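Local coordinates for Glyco_hydro_cc domain-containing protein (Pseudomonas viridiflava, PDB 6UAV), which probably cleaves beta-1,3-glucans from within the chain, as a family 128 (subgroup II) endo-beta-1,3-glucanase built on a single TIM barrel, at residues A20-M25 with G46-D51; N83-V88 with P119-G124; K115-A120 with Y156-W161. One frame throughout, in Å; residues are numbered along the deposited sequence.

Interaction 1 of 3, residues A20-M25 with G46-D51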
ATOM      1  N   ALA A  20      -2.625  20.313   2.932  1.00 15.47           N
ATOM      2  CA  ALA A  20      -1.782  20.371   1.709  1.00 16.43           C
ATOM      3  C   ALA A  20      -2.167  19.195   0.785  1.00 16.24           C
ATOM      4  O   ALA A  20      -2.379  19.407  -0.446  1.00 16.91           O
ATOM      5  CB  ALA A  20      -0.324  20.348   2.147  1.00 16.09           C
ATOM      6  N   LEU A  21      -2.290  17.999   1.360  1.00 15.91           N
ATOM      7  CA  LEU A  21      -2.484  16.745   0.575  1.00 16.03           C
ATOM      8  C   LEU A  21      -3.924  16.632   0.093  1.00 16.43           C
ATOM      9  O   LEU A  21      -4.128  16.009  -0.924  1.00 14.98           O
ATOM     10  CB  LEU A  21      -2.133  15.523   1.406  1.00 15.41           C
ATOM     11  CG  LEU A  21      -0.647  15.368   1.711  1.00 16.11           C
ATOM     12  CD1 LEU A  21      -0.478  14.346   2.786  1.00 16.32           C
ATOM     13  CD2 LEU A  21       0.177  15.054   0.462  1.00 16.49           C
ATOM     14  N   SER A  22      -4.892  17.187   0.790  1.00 17.90           N
ATOM     15  CA  SER A  22      -6.277  16.688   0.636  1.00 18.02           C
ATOM     16  C   SER A  22      -6.934  17.226  -0.620  1.00 18.52           C
ATOM     17  O   SER A  22      -7.956  16.669  -0.995  1.00 18.90           O
ATOM     18  CB  SER A  22      -7.073  17.022   1.864  1.00 19.72           C
ATOM     19  OG  SER A  22      -7.208  18.405   1.944  1.00 21.36           O
ATOM     20  N   THR A  23      -6.322  18.187  -1.307  1.00 18.64           N
ATOM     21  CA  THR A  23      -6.852  18.674  -2.611  1.00 19.59           C
ATOM     22  C   THR A  23      -6.831  17.569  -3.665  1.00 18.54           C
ATOM     23  O   THR A  23      -7.720  17.574  -4.524  1.00 19.26           O
ATOM     24  CB  THR A  23      -6.122  19.931  -3.077  1.00 21.91           C
ATOM     25  OG1 THR A  23      -4.773  19.521  -3.296  1.00 22.65           O
ATOM     26  CG2 THR A  23      -6.289  21.036  -2.052  1.00 23.18           C
ATOM     27  N   GLY A  24      -5.866  16.674  -3.625  1.00 16.70           N
ATOM     28  CA  GLY A  24      -5.760  15.570  -4.612  1.00 17.28           C
ATOM     29  C   GLY A  24      -5.692  14.160  -4.010  1.00 17.07           C
ATOM     30  O   GLY A  24      -5.710  13.211  -4.791  1.00 18.76           O
ATOM     31  N   MET A  25      -5.506  13.992  -2.708  1.00 16.31           N
ATOM     32  CA  MET A  25      -5.250  12.687  -2.067  1.00 16.53           C
ATOM     33  C   MET A  25      -6.547  12.224  -1.408  1.00 15.05           C
ATOM     34  O   MET A  25      -7.078  13.033  -0.601  1.00 15.03           O
ATOM     35  CB  MET A  25      -4.189  12.828  -0.970  1.00 18.00           C
ATOM     36  CG  MET A  25      -3.907  11.541  -0.256  1.00 18.96           C
ATOM     37  SD  MET A  25      -2.860  11.642   1.272  1.00 19.83           S
ATOM     38  CE  MET A  25      -4.049  12.256   2.462  1.00 20.48           C
ATOM     39  N   GLY A  46     -14.271  14.054   7.779  1.00 17.72           N
ATOM     40  CA  GLY A  46     -15.277  15.096   7.554  1.00 18.22           C
ATOM     41  C   GLY A  46     -14.681  16.377   7.034  1.00 18.13           C
ATOM     42  O   GLY A  46     -15.336  17.007   6.228  1.00 19.50           O
ATOM     43  N   GLN A  47     -13.533  16.813   7.514  1.00 17.71           N
ATOM     44  CA  GLN A  47     -12.985  18.159   7.153  1.00 18.04           C
ATOM     45  C   GLN A  47     -12.159  18.091   5.862  1.00 17.36           C
ATOM     46  O   GLN A  47     -12.245  19.008   5.101  1.00 18.18           O
ATOM     47  CB  GLN A  47     -12.089  18.719   8.263  1.00 18.34           C
ATOM     48  CG  GLN A  47     -11.484  20.097   7.918  1.00 19.02           C
ATOM     49  CD  GLN A  47     -12.486  21.172   7.599  1.00 19.93           C
ATOM     50  OE1 GLN A  47     -13.681  21.120   7.954  1.00 20.87           O
ATOM     51  NE2 GLN A  47     -12.005  22.187   6.863  1.00 21.31           N
ATOM     52  N   TYR A  48     -11.312  17.075   5.676  1.00 16.27           N
ATOM     53  CA  TYR A  48     -10.347  16.995   4.558  1.00 15.76           C
ATOM     54  C   TYR A  48     -10.851  16.006   3.496  1.00 16.62           C
ATOM     55  O   TYR A  48     -10.222  15.913   2.424  1.00 15.95           O
ATOM     56  CB  TYR A  48      -8.985  16.543   5.091  1.00 14.64           C
ATOM     57  CG  TYR A  48      -8.436  17.443   6.160  1.00 14.72           C
ATOM     58  CD1 TYR A  48      -7.782  18.619   5.861  1.00 15.21           C
ATOM     59  CD2 TYR A  48      -8.479  17.087   7.481  1.00 14.61           C
ATOM     60  CE1 TYR A  48      -7.281  19.449   6.857  1.00 15.18           C
ATOM     61  CE2 TYR A  48      -8.017  17.894   8.496  1.00 14.88           C
ATOM     62  CZ  TYR A  48      -7.347  19.052   8.193  1.00 15.23           C
ATOM     63  OH  TYR A  48      -6.867  19.797   9.227  1.00 16.12           O
ATOM     64  N   ASN A  49     -11.921  15.251   3.764  1.00 17.40           N
ATOM     65  CA  ASN A  49     -12.390  14.206   2.814  1.00 19.07           C
ATOM     66  C   ASN A  49     -11.226  13.271   2.481  1.00 17.72           C
ATOM     67  O   ASN A  49     -10.947  12.955   1.311  1.00 17.47           O
ATOM     68  CB  ASN A  49     -13.051  14.849   1.603  1.00 22.45           C
ATOM     69  CG  ASN A  49     -13.735  13.806   0.745  1.00 25.86           C
ATOM     70  OD1 ASN A  49     -14.123  12.729   1.242  1.00 29.60           O
ATOM     71  ND2 ASN A  49     -13.907  14.144  -0.526  1.00 27.82           N
ATOM     72  N   VAL A  50     -10.534  12.792   3.504  1.00 17.51           N
ATOM     73  CA  VAL A  50      -9.490  11.737   3.383  1.00 16.69           C
ATOM     74  C   VAL A  50      -9.892  10.586   4.296  1.00 18.15           C
ATOM     75  O   VAL A  50     -10.636  10.792   5.296  1.00 19.10           O
ATOM     76  CB  VAL A  50      -8.066  12.270   3.665  1.00 17.01           C
ATOM     77  CG1 VAL A  50      -7.684  13.367   2.689  1.00 17.08           C
ATOM     78  CG2 VAL A  50      -7.960  12.787   5.083  1.00 17.98           C
ATOM     79  N   ASP A  51      -9.514   9.374   3.905  1.00 16.15           N
ATOM     80  CA  ASP A  51      -9.715   8.200   4.792  1.00 16.67           C
ATOM     81  C   ASP A  51      -8.371   7.564   5.113  1.00 15.04           C
ATOM     82  O   ASP A  51      -7.463   7.603   4.313  1.00 14.17           O
ATOM     83  CB  ASP A  51     -10.762   7.232   4.261  1.00 19.08           C
ATOM     84  CG  ASP A  51     -10.413   6.532   2.979  1.00 21.82           C
ATOM     85  OD1 ASP A  51     -10.561   7.186   1.919  1.00 23.85           O
ATOM     86  OD2 ASP A  51      -9.997   5.335   3.050  1.00 22.78           O
TER
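At the outer wall of the TIM barrel, helices 15-22 and 44-48 end side by side before the chain turns into strands 27-29 and 51-56. Ser22 and Tyr48 bring their CA atoms to 5.7 Å. Ser22 CB points at the second helix end and lies 3.4 Å from Tyr48 O. Its OG, held in the crowded position between N and the carbonyl carbon (chi1 66°), makes weak hydrogen bonds back to Leu18 O and Ser19 O and merely lies beside the edge of the Tyr48 ring, 4.0 Å from CD1. Gln47 CG covers the centre of one ring face, while Tyr48 also rests on Pro15, Leu18 and Ser19. In these helix-to-strand turns of the barrel, Leu21 O accepts from both Gly24 N and Met25 N, and Asn49 leaves the second helix with positive phi (54°). Lys2 NZ bonds to the carbonyls of Ser22, Met25 and Asn49, drawing both helix ends onto one ammonium. Val50 CG1 fits between Ser22 and Met25, 3.4 Å from Met25 O and 3.8 Å from Ser22 CB. Met25 runs extended until chi3 (78°) bends it, so its side chain crosses that of Val50 obliquely and CE touches CG1 at 3.8 Å.

Interaction 2 of 3, residues N83-V88 with P119-G124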
ATOM      1  N   ASN A  83       2.970  -6.896   5.340  1.00 12.26           N
ATOM      2  CA  ASN A  83       3.873  -5.973   4.570  1.00 11.60           C
ATOM      3  C   ASN A  83       5.115  -6.698   4.060  1.00 11.55           C
ATOM      4  O   ASN A  83       6.058  -6.832   4.829  1.00 12.31           O
ATOM      5  CB  ASN A  83       4.297  -4.785   5.415  1.00 12.07           C
ATOM      6  CG  ASN A  83       4.890  -3.714   4.523  1.00 11.85           C
ATOM      7  OD1 ASN A  83       4.169  -3.076   3.768  1.00 11.83           O
ATOM      8  ND2 ASN A  83       6.197  -3.521   4.609  1.00 12.55           N
ATOM      9  N   GLU A  84       5.135  -7.124   2.800  1.00 11.44           N
ATOM     10  CA  GLU A  84       6.333  -7.733   2.168  1.00 11.41           C
ATOM     11  C   GLU A  84       6.782  -8.954   2.936  1.00 11.48           C
ATOM     12  O   GLU A  84       7.880  -9.003   3.499  1.00 10.98           O
ATOM     13  CB  GLU A  84       7.419  -6.661   2.051  1.00 11.66           C
ATOM     14  CG  GLU A  84       7.033  -5.600   1.006  1.00 11.70           C
ATOM     15  CD  GLU A  84       8.193  -4.697   0.612  1.00 12.59           C
ATOM     16  OE1 GLU A  84       9.332  -4.941   1.112  1.00 12.20           O
ATOM     17  OE2 GLU A  84       7.957  -3.783  -0.153  1.00 12.77           O
ATOM     18  N   PRO A  85       5.976 -10.042   2.941  1.00 11.20           N
ATOM     19  CA  PRO A  85       6.372 -11.240   3.658  1.00 11.59           C
ATOM     20  C   PRO A  85       7.646 -11.883   3.153  1.00 12.25           C
ATOM     21  O   PRO A  85       8.353 -12.534   3.929  1.00 12.79           O
ATOM     22  CB  PRO A  85       5.190 -12.195   3.447  1.00 11.53           C
ATOM     23  CG  PRO A  85       4.531 -11.697   2.156  1.00 11.60           C
ATOM     24  CD  PRO A  85       4.705 -10.190   2.183  1.00 11.02           C
ATOM     25  N   ASN A  86       7.927 -11.730   1.857  1.00 11.24           N
ATOM     26  CA  ASN A  86       9.121 -12.352   1.244  1.00 11.83           C
ATOM     27  C   ASN A  86      10.347 -11.450   1.401  1.00 11.77           C
ATOM     28  O   ASN A  86      11.314 -11.718   0.716  1.00 12.20           O
ATOM     29  CB  ASN A  86       8.834 -12.756  -0.188  1.00 11.48           C
ATOM     30  CG  ASN A  86       8.455 -11.620  -1.118  1.00 11.01           C
ATOM     31  OD1 ASN A  86       7.778 -10.682  -0.677  1.00 10.78           O
ATOM     32  ND2 ASN A  86       8.829 -11.772  -2.392  1.00 11.13           N
ATOM     33  N   LEU A  87      10.288 -10.388   2.192  1.00 12.27           N
ATOM     34  CA  LEU A  87      11.500  -9.574   2.448  1.00 13.50           C
ATOM     35  C   LEU A  87      11.879  -9.859   3.906  1.00 14.21           C
ATOM     36  O   LEU A  87      11.041  -9.648   4.810  1.00 12.85           O
ATOM     37  CB  LEU A  87      11.221  -8.087   2.249  1.00 14.26           C
ATOM     38  CG  LEU A  87      11.313  -7.565   0.805  1.00 15.47           C
ATOM     39  CD1 LEU A  87      12.745  -7.638   0.282  1.00 17.60           C
ATOM     40  CD2 LEU A  87      10.309  -8.235  -0.118  1.00 15.71           C
ATOM     41  N   VAL A  88      13.119 -10.244   4.134  1.00 14.49           N
ATOM     42  CA  VAL A  88      13.542 -10.599   5.516  1.00 16.35           C
ATOM     43  C   VAL A  88      13.544  -9.360   6.414  1.00 17.27           C
ATOM     44  O   VAL A  88      13.307  -9.521   7.654  1.00 17.28           O
ATOM     45  CB  VAL A  88      14.916 -11.243   5.448  1.00 17.40           C
ATOM     46  CG1 VAL A  88      15.411 -11.476   6.850  1.00 19.55           C
ATOM     47  CG2 VAL A  88      14.890 -12.524   4.617  1.00 18.27           C
ATOM     48  N   PRO A 119      -1.564 -10.386   0.747  1.00 10.79           N
ATOM     49  CA  PRO A 119      -0.344  -9.773   1.228  1.00 10.83           C
ATOM     50  C   PRO A 119       0.213  -8.738   0.232  1.00 10.82           C
ATOM     51  O   PRO A 119      -0.050  -8.838  -0.939  1.00 11.27           O
ATOM     52  CB  PRO A 119       0.596 -10.984   1.418  1.00 10.86           C
ATOM     53  CG  PRO A 119      -0.316 -12.127   1.532  1.00 11.30           C
ATOM     54  CD  PRO A 119      -1.418 -11.819   0.554  1.00 11.61           C
ATOM     55  N   ALA A 120       1.037  -7.842   0.749  1.00 11.26           N
ATOM     56  CA  ALA A 120       1.731  -6.804  -0.062  1.00 11.07           C
ATOM     57  C   ALA A 120       3.053  -7.370  -0.516  1.00 10.59           C
ATOM     58  O   ALA A 120       3.975  -7.566   0.323  1.00 10.16           O
ATOM     59  CB  ALA A 120       1.906  -5.537   0.722  1.00 11.47           C
ATOM     60  N   MET A 121       3.131  -7.677  -1.811  1.00 10.24           N
ATOM     61  CA  MET A 121       4.283  -8.333  -2.419  1.00 10.47           C
ATOM     62  C   MET A 121       5.252  -7.318  -3.033  1.00 11.42           C
ATOM     63  O   MET A 121       4.896  -6.165  -3.316  1.00 10.90           O
ATOM     64  CB  MET A 121       3.810  -9.357  -3.458  1.00 10.47           C
ATOM     65  CG  MET A 121       2.821 -10.402  -2.877  1.00 10.45           C
ATOM     66  SD  MET A 121       3.419 -11.266  -1.363  1.00 10.90           S
ATOM     67  CE  MET A 121       4.828 -12.136  -2.037  1.00 11.21           C
ATOM     68  N   ASN A 122       6.480  -7.807  -3.171  1.00 11.99           N
ATOM     69  CA  ASN A 122       7.575  -7.125  -3.899  1.00 11.97           C
ATOM     70  C   ASN A 122       8.534  -8.232  -4.380  1.00 11.89           C
ATOM     71  O   ASN A 122       8.282  -9.439  -4.089  1.00 11.86           O
ATOM     72  CB  ASN A 122       8.197  -6.055  -2.978  1.00 11.58           C
ATOM     73  CG  ASN A 122       9.085  -4.996  -3.624  1.00 12.32           C
ATOM     74  OD1 ASN A 122       9.558  -5.133  -4.773  1.00 12.86           O
ATOM     75  ND2 ASN A 122       9.271  -3.922  -2.880  1.00 11.66           N
ATOM     76  N   TRP A 123       9.621  -7.870  -5.062  1.00 11.48           N
ATOM     77  CA  TRP A 123      10.713  -8.820  -5.328  1.00 13.48           C
ATOM     78  C   TRP A 123      11.493  -8.957  -4.059  1.00 13.56           C
ATOM     79  O   TRP A 123      11.792  -7.915  -3.483  1.00 14.31           O
ATOM     80  CB  TRP A 123      11.598  -8.370  -6.493  1.00 14.11           C
ATOM     81  CG  TRP A 123      12.347  -9.543  -7.033  1.00 15.04           C
ATOM     82  CD1 TRP A 123      13.590  -9.987  -6.737  1.00 16.96           C
ATOM     83  CD2 TRP A 123      11.759 -10.507  -7.903  1.00 15.66           C
ATOM     84  NE1 TRP A 123      13.820 -11.169  -7.384  1.00 17.88           N
ATOM     85  CE2 TRP A 123      12.706 -11.511  -8.110  1.00 17.47           C
ATOM     86  CE3 TRP A 123      10.524 -10.539  -8.559  1.00 16.31           C
ATOM     87  CZ2 TRP A 123      12.468 -12.579  -8.967  1.00 18.31           C
ATOM     88  CZ3 TRP A 123      10.308 -11.568  -9.437  1.00 17.36           C
ATOM     89  CH2 TRP A 123      11.230 -12.598  -9.574  1.00 17.35           C
ATOM     90  N   GLY A 124      11.775 -10.195  -3.634  1.00 13.94           N
ATOM     91  CA  GLY A 124      12.121 -10.471  -2.246  1.00 13.89           C
ATOM     92  C   GLY A 124      13.528 -10.966  -2.055  1.00 14.02           C
ATOM     93  O   GLY A 124      14.302 -11.093  -3.042  1.00 14.85           O
TER
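Glu84 OE2 is gripped twice, by Asn122 ND2 and by ND1 of His160. The bond from Asn122 ND2 to Glu84 OE2 is 3.0 Å long and almost straight (177°); it lies in the amide plane but meets the carboxylate from above, the two planes standing 83° apart. Such donation would tend to stabilise a charged carboxylate. Trp123 N, 2.8 Å from Asn122 OD1 on an in-plane lone pair, holds the amide from its other end. OD1 also bonds to a glycerol, probably from the crystallisation liquor. A type I turn from Glu84 to Leu87 brings Asn86 over segment 119-124. With its CG in the crowded position (chi1 61°), Asn86 sends ND2 to Asn122 O at 2.9 Å and to Tyr129 O. Asn86 OD1 is buried without a polar partner, against Met121 CE at 3.6 Å. The Pro85 ring crosses the Met121 side chain at about a right angle, CG 3.7 Å from SD. Glu84 N makes a weak 2.8 Å bond to Ala120 O. Asn83-Glu84, just beyond the fourth barrel strand, is placed as the Asn-Glu pair of clan GH-A, whose Glu is usually the acid/base. Trp135 of helix 132-146 packs on Pro85 and Met121, His160 of strand 156-161 on Asn122.

Interaction 3 of 3, residues K115-A120 with Y156-W161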
ATOM      1  N   LYS A 115     -12.718  -5.834   3.790  1.00 13.72           N
ATOM      2  CA  LYS A 115     -12.140  -6.691   2.721  1.00 13.70           C
ATOM      3  C   LYS A 115     -10.655  -6.799   3.041  1.00 12.51           C
ATOM      4  O   LYS A 115     -10.067  -5.812   3.640  1.00 12.47           O
ATOM      5  CB  LYS A 115     -12.355  -6.036   1.375  1.00 16.01           C
ATOM      6  CG  LYS A 115     -13.775  -5.932   0.876  1.00 19.58           C
ATOM      7  CD  LYS A 115     -14.505  -7.176   0.790  1.00 23.09           C
ATOM      8  CE  LYS A 115     -15.912  -6.956   0.285  1.00 27.79           C
ATOM      9  NZ  LYS A 115     -16.676  -8.221   0.359  1.00 32.13           N
ATOM     10  N   LEU A 116     -10.059  -7.919   2.732  1.00 11.44           N
ATOM     11  CA  LEU A 116      -8.635  -8.121   3.014  1.00 10.75           C
ATOM     12  C   LEU A 116      -7.850  -7.705   1.768  1.00 10.65           C
ATOM     13  O   LEU A 116      -8.065  -8.260   0.709  1.00 10.78           O
ATOM     14  CB  LEU A 116      -8.392  -9.564   3.380  1.00 11.27           C
ATOM     15  CG  LEU A 116      -9.104 -10.077   4.623  1.00 11.18           C
ATOM     16  CD1 LEU A 116      -8.705 -11.528   4.849  1.00 12.34           C
ATOM     17  CD2 LEU A 116      -8.744  -9.266   5.881  1.00 11.36           C
ATOM     18  N   VAL A 117      -6.888  -6.799   1.952  1.00 10.85           N
ATOM     19  CA  VAL A 117      -6.003  -6.282   0.892  1.00 10.59           C
ATOM     20  C   VAL A 117      -4.585  -6.727   1.209  1.00 10.75           C
ATOM     21  O   VAL A 117      -3.914  -6.117   2.034  1.00 11.22           O
ATOM     22  CB  VAL A 117      -6.160  -4.768   0.781  1.00 10.77           C
ATOM     23  CG1 VAL A 117      -5.254  -4.223  -0.322  1.00 10.88           C
ATOM     24  CG2 VAL A 117      -7.616  -4.390   0.529  1.00 11.05           C
ATOM     25  N   GLY A 118      -4.091  -7.720   0.504  1.00 10.88           N
ATOM     26  CA  GLY A 118      -2.737  -8.213   0.771  1.00 10.59           C
ATOM     27  C   GLY A 118      -2.677  -9.701   0.462  1.00 11.36           C
ATOM     28  O   GLY A 118      -3.651 -10.260  -0.004  1.00 11.72           O
ATOM     29  N   PRO A 119      -1.564 -10.386   0.747  1.00 10.79           N
ATOM     30  CA  PRO A 119      -0.344  -9.773   1.228  1.00 10.83           C
ATOM     31  C   PRO A 119       0.213  -8.738   0.232  1.00 10.82           C
ATOM     32  O   PRO A 119      -0.050  -8.838  -0.939  1.00 11.27           O
ATOM     33  CB  PRO A 119       0.596 -10.984   1.418  1.00 10.86           C
ATOM     34  CG  PRO A 119      -0.316 -12.127   1.532  1.00 11.30           C
ATOM     35  CD  PRO A 119      -1.418 -11.819   0.554  1.00 11.61           C
ATOM     36  N   ALA A 120       1.037  -7.842   0.749  1.00 11.26           N
ATOM     37  CA  ALA A 120       1.731  -6.804  -0.062  1.00 11.07           C
ATOM     38  C   ALA A 120       3.053  -7.370  -0.516  1.00 10.59           C
ATOM     39  O   ALA A 120       3.975  -7.566   0.323  1.00 10.16           O
ATOM     40  CB  ALA A 120       1.906  -5.537   0.722  1.00 11.47           C
ATOM     41  N   TYR A 156      -8.218  -8.325  -2.490  1.00 12.93           N
ATOM     42  CA  TYR A 156      -7.268  -7.617  -3.389  1.00 11.94           C
ATOM     43  C   TYR A 156      -5.909  -8.107  -3.001  1.00 11.46           C
ATOM     44  O   TYR A 156      -5.674  -8.171  -1.793  1.00 10.77           O
ATOM     45  CB  TYR A 156      -7.259  -6.092  -3.171  1.00 12.07           C
ATOM     46  CG  TYR A 156      -8.546  -5.455  -3.579  1.00 13.53           C
ATOM     47  CD1 TYR A 156      -9.663  -5.525  -2.790  1.00 15.12           C
ATOM     48  CD2 TYR A 156      -8.636  -4.831  -4.807  1.00 14.33           C
ATOM     49  CE1 TYR A 156     -10.858  -4.991  -3.230  1.00 16.71           C
ATOM     50  CE2 TYR A 156      -9.824  -4.269  -5.230  1.00 15.97           C
ATOM     51  CZ  TYR A 156     -10.929  -4.342  -4.431  1.00 16.90           C
ATOM     52  OH  TYR A 156     -12.092  -3.818  -4.942  1.00 22.49           O
ATOM     53  N   LEU A 157      -5.043  -8.325  -3.972  1.00 10.90           N
ATOM     54  CA  LEU A 157      -3.601  -8.449  -3.680  1.00 10.90           C
ATOM     55  C   LEU A 157      -3.032  -7.038  -3.515  1.00 11.50           C
ATOM     56  O   LEU A 157      -3.630  -6.061  -3.993  1.00 10.89           O
ATOM     57  CB  LEU A 157      -2.888  -9.187  -4.801  1.00 11.55           C
ATOM     58  CG  LEU A 157      -3.080 -10.711  -4.784  1.00 12.04           C
ATOM     59  CD1 LEU A 157      -2.518 -11.305  -6.071  1.00 13.20           C
ATOM     60  CD2 LEU A 157      -2.409 -11.360  -3.554  1.00 12.50           C
ATOM     61  N   ALA A 158      -1.887  -6.918  -2.866  1.00 10.16           N
ATOM     62  CA  ALA A 158      -1.206  -5.615  -2.763  1.00 10.21           C
ATOM     63  C   ALA A 158       0.183  -5.795  -3.360  1.00 10.95           C
ATOM     64  O   ALA A 158       0.723  -6.899  -3.351  1.00 11.64           O
ATOM     65  CB  ALA A 158      -1.225  -5.016  -1.382  1.00 10.41           C
ATOM     66  N   PHE A 159       0.741  -4.695  -3.856  1.00 10.79           N
ATOM     67  CA  PHE A 159       2.039  -4.747  -4.522  1.00 10.87           C
ATOM     68  C   PHE A 159       2.793  -3.455  -4.240  1.00 10.50           C
ATOM     69  O   PHE A 159       2.188  -2.396  -4.148  1.00 11.66           O
ATOM     70  CB  PHE A 159       1.813  -4.981  -6.015  1.00 10.88           C
ATOM     71  CG  PHE A 159       3.073  -5.463  -6.687  1.00 11.76           C
ATOM     72  CD1 PHE A 159       3.653  -6.645  -6.288  1.00 12.20           C
ATOM     73  CD2 PHE A 159       3.704  -4.737  -7.671  1.00 11.66           C
ATOM     74  CE1 PHE A 159       4.838  -7.092  -6.844  1.00 12.84           C
ATOM     75  CE2 PHE A 159       4.889  -5.188  -8.220  1.00 12.14           C
ATOM     76  CZ  PHE A 159       5.448  -6.360  -7.806  1.00 12.43           C
ATOM     77  N   HIS A 160       4.110  -3.569  -4.108  1.00 10.70           N
ATOM     78  CA  HIS A 160       5.064  -2.468  -3.995  1.00 10.55           C
ATOM     79  C   HIS A 160       6.077  -2.582  -5.126  1.00 11.43           C
ATOM     80  O   HIS A 160       6.497  -3.699  -5.452  1.00 10.65           O
ATOM     81  CB  HIS A 160       5.857  -2.610  -2.666  1.00 10.72           C
ATOM     82  CG  HIS A 160       5.004  -2.579  -1.433  1.00 10.48           C
ATOM     83  ND1 HIS A 160       5.549  -2.840  -0.196  1.00 10.46           N
ATOM     84  CD2 HIS A 160       3.717  -2.244  -1.255  1.00  9.45           C
ATOM     85  CE1 HIS A 160       4.599  -2.657   0.734  1.00  9.62           C
ATOM     86  NE2 HIS A 160       3.440  -2.292   0.092  1.00 10.01           N
ATOM     87  N   TRP A 161       6.476  -1.451  -5.701  1.00 11.60           N
ATOM     88  CA  TRP A 161       7.435  -1.497  -6.816  1.00 12.28           C
ATOM     89  C   TRP A 161       8.145  -0.143  -6.905  1.00 12.16           C
ATOM     90  O   TRP A 161       7.469   0.885  -6.903  1.00 12.92           O
ATOM     91  CB  TRP A 161       6.725  -1.865  -8.107  1.00 12.47           C
ATOM     92  CG  TRP A 161       7.691  -2.400  -9.103  1.00 12.90           C
ATOM     93  CD1 TRP A 161       8.094  -1.797 -10.280  1.00 13.01           C
ATOM     94  CD2 TRP A 161       8.378  -3.657  -9.020  1.00 12.89           C
ATOM     95  NE1 TRP A 161       8.987  -2.606 -10.916  1.00 13.80           N
ATOM     96  CE2 TRP A 161       9.180  -3.752 -10.177  1.00 13.27           C
ATOM     97  CE3 TRP A 161       8.358  -4.726  -8.104  1.00 12.91           C
ATOM     98  CZ2 TRP A 161      10.001  -4.845 -10.400  1.00 14.31           C
ATOM     99  CZ3 TRP A 161       9.190  -5.800  -8.326  1.00 13.24           C
ATOM    100  CH2 TRP A 161       9.978  -5.868  -9.482  1.00 13.74           C
TER
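Val117 holds CG1 anti to the backbone N (chi1 -180°) and Tyr156 holds CG anti to its carbonyl carbon (chi1 -67°), so the side chains lie side by side, pointing the same way. Val117 CG1 touches Tyr156 CB at 4.0 Å, and CG2 comes obliquely to the ring, which also makes an edge-to-face contact with Trp181. The backbones are parallel in direction, zipped by in-plane bonds from Tyr156 N to Leu116 O (3.2 Å) and from Gly118 N to Tyr156 O (2.8 Å). These are the fifth and sixth strands of the barrel, joined through helix 132-146 in a beta-alpha-beta crossover. A beta bulge shifts their register by one residue between Val117 and Ala120, where Gly118, at positive phi (149°), precedes the cis peptide bond to Pro119. The next bond, from Ala158 N to Pro119 O at 3.3 Å, approaches from well above the carbonyl plane, not along a lone pair. Beyond the bulge Ala120 CB meets Ala158 CB at 3.8 Å. His160, its CG anti to its carbonyl carbon, brings its ring obliquely to Ala120, NE2 3.6 Å from Ala120 CB. That NE2 bonds to Thr183 OG1, and ND1 to Glu84 OE2. Leu116 and Pro119 instead touch Trp102 of helix 95-112.

Interactions 2 and 3 share Pro119 and Ala120 of strand 115-121, and their centres lie 10 Å apart. His160 joins them: its ND1 is 2.6 Å from Glu84 OE2, its N is 2.8 Å from Met121 O, both probable hydrogen bonds, and its CE1 packs 3.1 Å from Asn83 OD1. His160 thus probably helps to position the Glu84 carboxylate. It also touches Glu184, on the seventh strand, placed where clan GH-A enzymes usually carry the nucleophile. The glycerol, about 3 Å from the Asn122 side chain, may mark the substrate cleft at the C-terminal ends of the barrel strands. Interaction 1, its centre about 29 Å from that of interaction 2, sits where helices lead into strands, at the N-terminal end.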